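Local atomic coordinates of 1-deoxy-D-xylulose 5-phosphate reductoisomerase (Moraxella catarrhalis, PDB entry 4ZQG), a protein that catalyses the reductive isomerisation of 1-deoxy-D-xylulose 5-phosphate to 2-C-methyl-D-erythritol 4-phosphate with a nicotinamide cofactor, a step of the MEP isoprenoid pathway. Residues A287-P291 with E292-S296. Sequence-based numbering, arbitrary orientation.
Sequences ALAYP and ERIKS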
loop_
_atom_site.group_PDB
_atom_site.type_symbol
_atom_site.label_atom_id
_atom_site.label_comp_id
_atom_site.label_asym_id
_atom_site.label_seq_id
_atom_site.Cartn_x
_atom_site.Cartn_y
_atom_site.Cartn_z
ATOM N N ALA A 287 -1.182 13.454 7.847
ATOM C CA ALA A 287 -0.165 14.462 7.798
ATOM C C ALA A 287 -0.013 15.212 9.133
ATOM O O ALA A 287 1.109 15.531 9.516
ATOM C CB ALA A 287 -0.468 15.409 6.675
ATOM N N LEU A 288 -1.123 15.471 9.843
ATOM C CA LEU A 288 -1.070 16.118 11.141
ATOM C C LEU A 288 -0.335 15.312 12.178
ATOM O O LEU A 288 0.466 15.844 12.942
ATOM C CB LEU A 288 -2.452 16.380 11.691
ATOM C CG LEU A 288 -3.116 17.672 11.210
ATOM C CD1 LEU A 288 -4.553 17.684 11.674
ATOM C CD2 LEU A 288 -2.389 18.888 11.741
ATOM N N ALA A 289 -0.618 14.025 12.260
ATOM C CA ALA A 289 -0.060 13.266 13.351
ATOM C C ALA A 289 1.291 12.667 13.024
ATOM O O ALA A 289 1.957 12.198 13.920
ATOM C CB ALA A 289 -1.018 12.207 13.774
ATOM N N TYR A 290 1.706 12.705 11.757
ATOM C CA TYR A 290 2.923 12.018 11.321
ATOM C C TYR A 290 4.089 12.326 12.259
ATOM O O TYR A 290 4.240 13.475 12.680
ATOM C CB TYR A 290 3.260 12.440 9.897
ATOM C CG TYR A 290 4.440 11.731 9.325
ATOM C CD1 TYR A 290 4.274 10.667 8.456
ATOM C CD2 TYR A 290 5.748 12.130 9.641
ATOM C CE1 TYR A 290 5.385 10.005 7.939
ATOM C CE2 TYR A 290 6.841 11.481 9.113
ATOM C CZ TYR A 290 6.649 10.419 8.264
ATOM O OH TYR A 290 7.734 9.745 7.750
ATOM N N PRO A 291 4.921 11.335 12.621
ATOM C CA PRO A 291 4.880 9.956 12.164
ATOM C C PRO A 291 3.895 9.042 12.927
ATOM O O PRO A 291 3.827 7.836 12.671
ATOM C CB PRO A 291 6.299 9.506 12.450
ATOM C CG PRO A 291 6.593 10.183 13.749
ATOM C CD PRO A 291 5.924 11.511 13.684
ATOM N N GLU A 292 3.168 9.598 13.876
ATOM C CA GLU A 292 2.104 8.858 14.519
ATOM C C GLU A 292 0.818 8.859 13.674
ATOM O O GLU A 292 0.771 9.439 12.582
ATOM C CB GLU A 292 1.828 9.453 15.875
ATOM C CG GLU A 292 2.981 9.399 16.844
ATOM C CD GLU A 292 2.516 9.812 18.234
ATOM O OE1 GLU A 292 1.717 10.764 18.363
ATOM O OE2 GLU A 292 2.925 9.172 19.213
ATOM N N ARG A 293 -0.204 8.170 14.176
ATOM C CA ARG A 293 -1.510 8.197 13.552
ATOM C C ARG A 293 -2.580 8.374 14.602
ATOM O O ARG A 293 -2.380 8.026 15.763
ATOM C CB ARG A 293 -1.773 6.906 12.781
ATOM C CG ARG A 293 -0.730 6.586 11.713
ATOM C CD ARG A 293 -1.404 5.973 10.522
ATOM N NE ARG A 293 -0.478 5.603 9.464
ATOM C CZ ARG A 293 -0.766 5.621 8.166
ATOM N NH1 ARG A 293 -1.959 6.025 7.720
ATOM N NH2 ARG A 293 0.140 5.261 7.305
ATOM N N ILE A 294 -3.715 8.891 14.162
ATOM C CA ILE A 294 -4.825 9.275 15.032
ATOM C C ILE A 294 -6.127 9.035 14.298
ATOM O O ILE A 294 -6.150 9.039 13.067
ATOM C CB ILE A 294 -4.757 10.765 15.386
ATOM C CG1 ILE A 294 -4.677 11.600 14.106
ATOM C CG2 ILE A 294 -3.542 11.037 16.252
ATOM C CD1 ILE A 294 -4.866 13.063 14.298
ATOM N N LYS A 295 -7.204 8.820 15.040
ATOM C CA LYS A 295 -8.533 8.730 14.434
ATOM C C LYS A 295 -8.840 10.002 13.645
ATOM O O LYS A 295 -8.487 11.073 14.067
ATOM C CB LYS A 295 -9.584 8.504 15.500
ATOM C CG LYS A 295 -9.543 7.099 16.049
ATOM C CD LYS A 295 -10.417 6.875 17.268
ATOM C CE LYS A 295 -10.950 5.456 17.343
ATOM N NZ LYS A 295 -11.975 5.350 18.427
ATOM N N SER A 296 -9.468 9.868 12.489
ATOM C CA SER A 296 -9.761 10.999 11.633
ATOM C C SER A 296 -11.259 11.387 11.592
ATOM O O SER A 296 -11.619 12.470 11.100
ATOM C CB SER A 296 -9.386 10.627 10.235
ATOM O OG SER A 296 -10.163 9.510 9.893
#
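Glu292 closes a type VIa beta turn with Ala289 as helix 281-289 ends: the peptide bond between Tyr290 and Pro291 is cis, and the chain doubles back over the last helical residue. The Glu292 N to Ala289 O bond is 2.9 Å long but weak, bent to 124° at the hydrogen. An aromatic residue before a cis proline suits such a turn, since its ring can pack against the pyrrolidine; here Pro291 CB lies over one face of the Tyr290 ring, 3.8 Å above its plane and off centre. Glu292 CB sits 3.4 Å from Ala289 O, while the side chain, stretched past CG, takes the carboxylate to a salt bridge with Arg32 and a hydrogen bond with Ser179 of the second subunit. Arg293 passes its CA over Ala289 CB and sends its guanidinium to a hydrogen bond with Gln162 and a salt bridge with Asp268 of the second subunit, so the loop joins the dimer interface. Ile294 turns back to the helix end, a beta-branched residue suited to close apolar contact with the buried Ala289 methyl; Tyr33 touches both. With chi1 at 54°, both branches reach this methyl: Ile294 CG1 and CG2 each lie 3.7 Å from Ala289 CB.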